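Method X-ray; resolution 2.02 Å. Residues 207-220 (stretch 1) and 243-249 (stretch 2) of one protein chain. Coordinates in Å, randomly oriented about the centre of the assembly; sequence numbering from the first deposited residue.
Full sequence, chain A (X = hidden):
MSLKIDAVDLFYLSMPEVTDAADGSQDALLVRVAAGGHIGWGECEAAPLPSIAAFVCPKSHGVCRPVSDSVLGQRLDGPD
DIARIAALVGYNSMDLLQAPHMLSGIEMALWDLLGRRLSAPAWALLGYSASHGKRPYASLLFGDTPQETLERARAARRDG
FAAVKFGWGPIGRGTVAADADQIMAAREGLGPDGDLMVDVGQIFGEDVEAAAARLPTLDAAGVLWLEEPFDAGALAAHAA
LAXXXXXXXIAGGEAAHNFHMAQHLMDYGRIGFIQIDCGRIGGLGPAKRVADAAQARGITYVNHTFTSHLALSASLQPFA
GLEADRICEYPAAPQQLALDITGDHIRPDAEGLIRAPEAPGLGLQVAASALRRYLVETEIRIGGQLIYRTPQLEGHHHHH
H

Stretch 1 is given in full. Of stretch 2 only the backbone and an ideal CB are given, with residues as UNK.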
# COMPACT_ATOMS: atom_id res chain seq x y z
N ASP A 207 2.05 3.18 20.09
CA ASP A 207 2.20 3.40 21.54
C ASP A 207 0.89 3.96 22.11
O ASP A 207 0.69 5.19 22.17
CB ASP A 207 3.38 4.33 21.76
CG ASP A 207 3.84 4.40 23.21
OD1 ASP A 207 3.08 4.06 24.14
OD2 ASP A 207 4.97 4.85 23.42
N VAL A 208 -0.02 3.04 22.46
CA VAL A 208 -1.32 3.41 23.01
C VAL A 208 -1.15 4.29 24.26
O VAL A 208 -1.88 5.28 24.44
CB VAL A 208 -2.21 2.19 23.32
CG1 VAL A 208 -3.53 2.63 23.97
CG2 VAL A 208 -2.49 1.40 22.03
N GLU A 209 -0.19 3.93 25.11
CA GLU A 209 -0.03 4.64 26.37
C GLU A 209 0.48 6.07 26.17
O GLU A 209 -0.02 6.97 26.83
CB GLU A 209 0.81 3.84 27.37
CG GLU A 209 0.20 2.44 27.68
CD GLU A 209 -1.22 2.51 28.27
OE1 GLU A 209 -1.51 3.42 29.08
OE2 GLU A 209 -2.06 1.66 27.91
N ALA A 210 1.45 6.28 25.27
CA ALA A 210 1.90 7.64 24.90
C ALA A 210 0.74 8.50 24.38
O ALA A 210 0.62 9.66 24.75
CB ALA A 210 3.03 7.58 23.89
N ALA A 211 -0.10 7.92 23.53
CA ALA A 211 -1.28 8.62 23.00
C ALA A 211 -2.29 8.90 24.11
O ALA A 211 -2.82 10.03 24.23
CB ALA A 211 -1.93 7.79 21.88
N ALA A 212 -2.56 7.88 24.93
CA ALA A 212 -3.52 8.00 26.02
C ALA A 212 -3.12 9.12 26.97
O ALA A 212 -3.99 9.77 27.53
CB ALA A 212 -3.67 6.66 26.80
N ALA A 213 -1.82 9.37 27.10
CA ALA A 213 -1.31 10.38 28.05
C ALA A 213 -1.71 11.82 27.65
O ALA A 213 -1.65 12.75 28.47
CB ALA A 213 0.22 10.26 28.18
N ARG A 214 -2.11 12.00 26.38
CA ARG A 214 -2.59 13.29 25.87
C ARG A 214 -4.08 13.48 26.04
O ARG A 214 -4.58 14.55 25.80
CB ARG A 214 -2.28 13.44 24.37
CG ARG A 214 -0.92 13.95 24.03
CD ARG A 214 0.18 12.87 24.15
NE ARG A 214 1.49 13.44 23.88
CZ ARG A 214 2.66 12.84 24.11
NH1 ARG A 214 2.70 11.62 24.64
NH2 ARG A 214 3.79 13.47 23.81
N LEU A 215 -4.80 12.44 26.40
CA LEU A 215 -6.25 12.55 26.45
C LEU A 215 -6.80 13.62 27.44
O LEU A 215 -7.74 14.35 27.09
CB LEU A 215 -6.92 11.18 26.64
CG LEU A 215 -6.79 10.14 25.51
CD1 LEU A 215 -7.37 8.80 25.94
CD2 LEU A 215 -7.48 10.63 24.22
N PRO A 216 -6.26 13.69 28.68
CA PRO A 216 -6.72 14.78 29.57
C PRO A 216 -6.50 16.18 29.00
O PRO A 216 -7.37 17.02 29.13
CB PRO A 216 -5.88 14.59 30.84
CG PRO A 216 -5.55 13.10 30.82
CD PRO A 216 -5.31 12.79 29.37
N THR A 217 -5.35 16.42 28.39
CA THR A 217 -5.03 17.71 27.80
C THR A 217 -6.03 18.04 26.68
O THR A 217 -6.55 19.14 26.61
CB THR A 217 -3.63 17.70 27.19
OG1 THR A 217 -2.68 17.33 28.21
CG2 THR A 217 -3.28 19.06 26.62
N LEU A 218 -6.26 17.07 25.80
CA LEU A 218 -7.21 17.25 24.70
C LEU A 218 -8.61 17.57 25.24
O LEU A 218 -9.30 18.45 24.73
CB LEU A 218 -7.25 16.01 23.80
CG LEU A 218 -5.99 15.71 22.99
CD1 LEU A 218 -5.93 14.23 22.57
CD2 LEU A 218 -5.87 16.64 21.75
N ASP A 219 -9.03 16.86 26.29
CA ASP A 219 -10.35 17.10 26.87
C ASP A 219 -10.41 18.47 27.58
O ASP A 219 -11.41 19.16 27.49
CB ASP A 219 -10.79 15.96 27.81
CG ASP A 219 -11.39 14.76 27.05
OD1 ASP A 219 -11.58 14.83 25.80
OD2 ASP A 219 -11.67 13.73 27.71
N ALA A 220 -9.32 18.86 28.25
CA ALA A 220 -9.26 20.16 28.93
C ALA A 220 -9.39 21.32 27.92
O ALA A 220 -9.99 22.35 28.22
CB ALA A 220 -7.96 20.29 29.76
N UNK A 243 -11.30 3.33 23.75
CA UNK A 243 -11.96 2.71 24.91
C UNK A 243 -11.53 3.27 26.26
O UNK A 243 -12.00 2.81 27.29
CB UNK A 243 -11.69 1.20 24.90
N UNK A 244 -10.65 4.26 26.27
CA UNK A 244 -10.17 4.85 27.51
C UNK A 244 -11.14 5.85 28.14
O UNK A 244 -10.88 6.38 29.21
CB UNK A 244 -8.83 5.54 27.25
N UNK A 245 -12.25 6.12 27.48
CA UNK A 245 -13.30 6.94 28.09
C UNK A 245 -13.20 8.45 27.97
O UNK A 245 -14.00 9.17 28.58
CB UNK A 245 -13.36 6.60 29.58
N UNK A 246 -12.26 8.95 27.17
CA UNK A 246 -12.12 10.40 26.94
C UNK A 246 -13.31 10.95 26.15
O UNK A 246 -14.04 10.19 25.51
CB UNK A 246 -10.82 10.70 26.19
N UNK A 247 -13.53 12.26 26.20
CA UNK A 247 -14.61 12.86 25.41
C UNK A 247 -14.17 13.05 23.95
O UNK A 247 -14.96 12.85 23.04
CB UNK A 247 -15.03 14.20 26.02
N UNK A 248 -12.91 13.45 23.75
CA UNK A 248 -12.34 13.60 22.41
C UNK A 248 -12.53 12.29 21.65
O UNK A 248 -12.25 11.20 22.17
CB UNK A 248 -10.86 13.98 22.48
N UNK A 249 -13.01 12.39 20.43
CA UNK A 249 -13.23 11.21 19.60
C UNK A 249 -12.02 10.96 18.72
O UNK A 249 -11.18 11.84 18.55
CB UNK A 249 -14.49 11.37 18.74

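Position 243 begins the segment out of reach of stretch 1: from its ideal CB nothing of that stretch lies within 5.5 Å, so the contact sets no preference. The deposited residue is glycine, G243.

At position 244 the CA-to-CB bond points toward stretch 1, and the ideal CB sits 3.8 Å from L215 CD1 and 5.3 Å from A212 CB. Beyond these apolar groups, farther back along the helix, waits the carboxylate of E209. A short aliphatic residue would cover the leucine, but only a long side chain could reach the charge, and a basic one would answer it best. The residue is R244. Its CB rests 3.9 Å from L215 CD1, and its guanidinium forms a salt bridge with E209: NH2 donates to OE1 at a very short 2.5 Å, and NH1 donates to OE2 at 2.9 Å. A212 CB lies over one face of the guanidinium, 3.5 Å from NH2, so the charged group is met by a carboxylate at its edge and a methyl on its face.

Position 245 has phi 86° and psi 9°, where a CB would jam against the carbonyl O of the preceding residue. The backbone by itself calls for glycine, and G245 is found, the first residue to leave helical angles after a helix.

At position 246 the CB points toward stretch 1, 3.5 Å from D219 OD2 and 3.9 Å from L215 CD2. Something small suits this place beside a carboxylate and a leucine methyl; alanine or serine would be reasonable. A246 is deposited, its CB packing on L215 CD2 at 3.9 Å.

Position 247 points its CB sideways, while its backbone N donates to D219 OD2 at 2.8 Å, a backbone bond open to any residue except proline, which lacks the N-H. Many other residues would fit, with a long donor able to reach back to the helix. R247 does so: NH2 donates to D219 O at 3.1 Å, and D219 CB lies over one face of the guanidinium.

At position 248 the backbone N donates to D219 OD1 at 2.8 Å, so one aspartate holds two successive amides. The CB points toward stretch 1, 4.3 Å from L218 CB and 5.1 Å from L215 CD2, which favours a modest aliphatic such as valine or isoleucine. V248, with chi1 in p, places CG1 3.6 Å from L215 CD2 and 4.1 Å from L218 CB.

Position 249 points away, leaving the choice open as far as stretch 1 is concerned; R249 makes its side-chain hydrogen bonds elsewhere in the structure.

Stretch 2 243-249: GRGARVR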
# COMPACT_ATOMS: atom_id res chain seq x y z
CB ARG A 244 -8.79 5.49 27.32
CG ARG A 244 -7.79 4.55 26.70
CD ARG A 244 -7.39 3.44 27.67
NE ARG A 244 -6.17 3.86 28.33
CZ ARG A 244 -4.98 3.30 28.16
NH1 ARG A 244 -4.83 2.25 27.36
NH2 ARG A 244 -3.95 3.79 28.81
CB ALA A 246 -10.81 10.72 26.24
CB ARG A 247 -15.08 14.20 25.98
CG ARG A 247 -15.65 14.14 27.42
CD ARG A 247 -16.40 15.46 27.77
NE ARG A 247 -15.77 16.58 27.08
CZ ARG A 247 -14.82 17.35 27.59
NH1 ARG A 247 -14.41 17.16 28.85
NH2 ARG A 247 -14.28 18.33 26.84
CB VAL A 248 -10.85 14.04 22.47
CG1 VAL A 248 -9.97 12.99 23.16
CG2 VAL A 248 -10.30 14.39 21.07
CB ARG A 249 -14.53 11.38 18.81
CG ARG A 249 -15.73 11.39 19.76
CD ARG A 249 -16.96 11.94 19.09
NE ARG A 249 -17.52 10.97 18.14
CZ ARG A 249 -18.55 11.22 17.34
NH1 ARG A 249 -19.13 12.42 17.33
NH2 ARG A 249 -18.99 10.26 16.52
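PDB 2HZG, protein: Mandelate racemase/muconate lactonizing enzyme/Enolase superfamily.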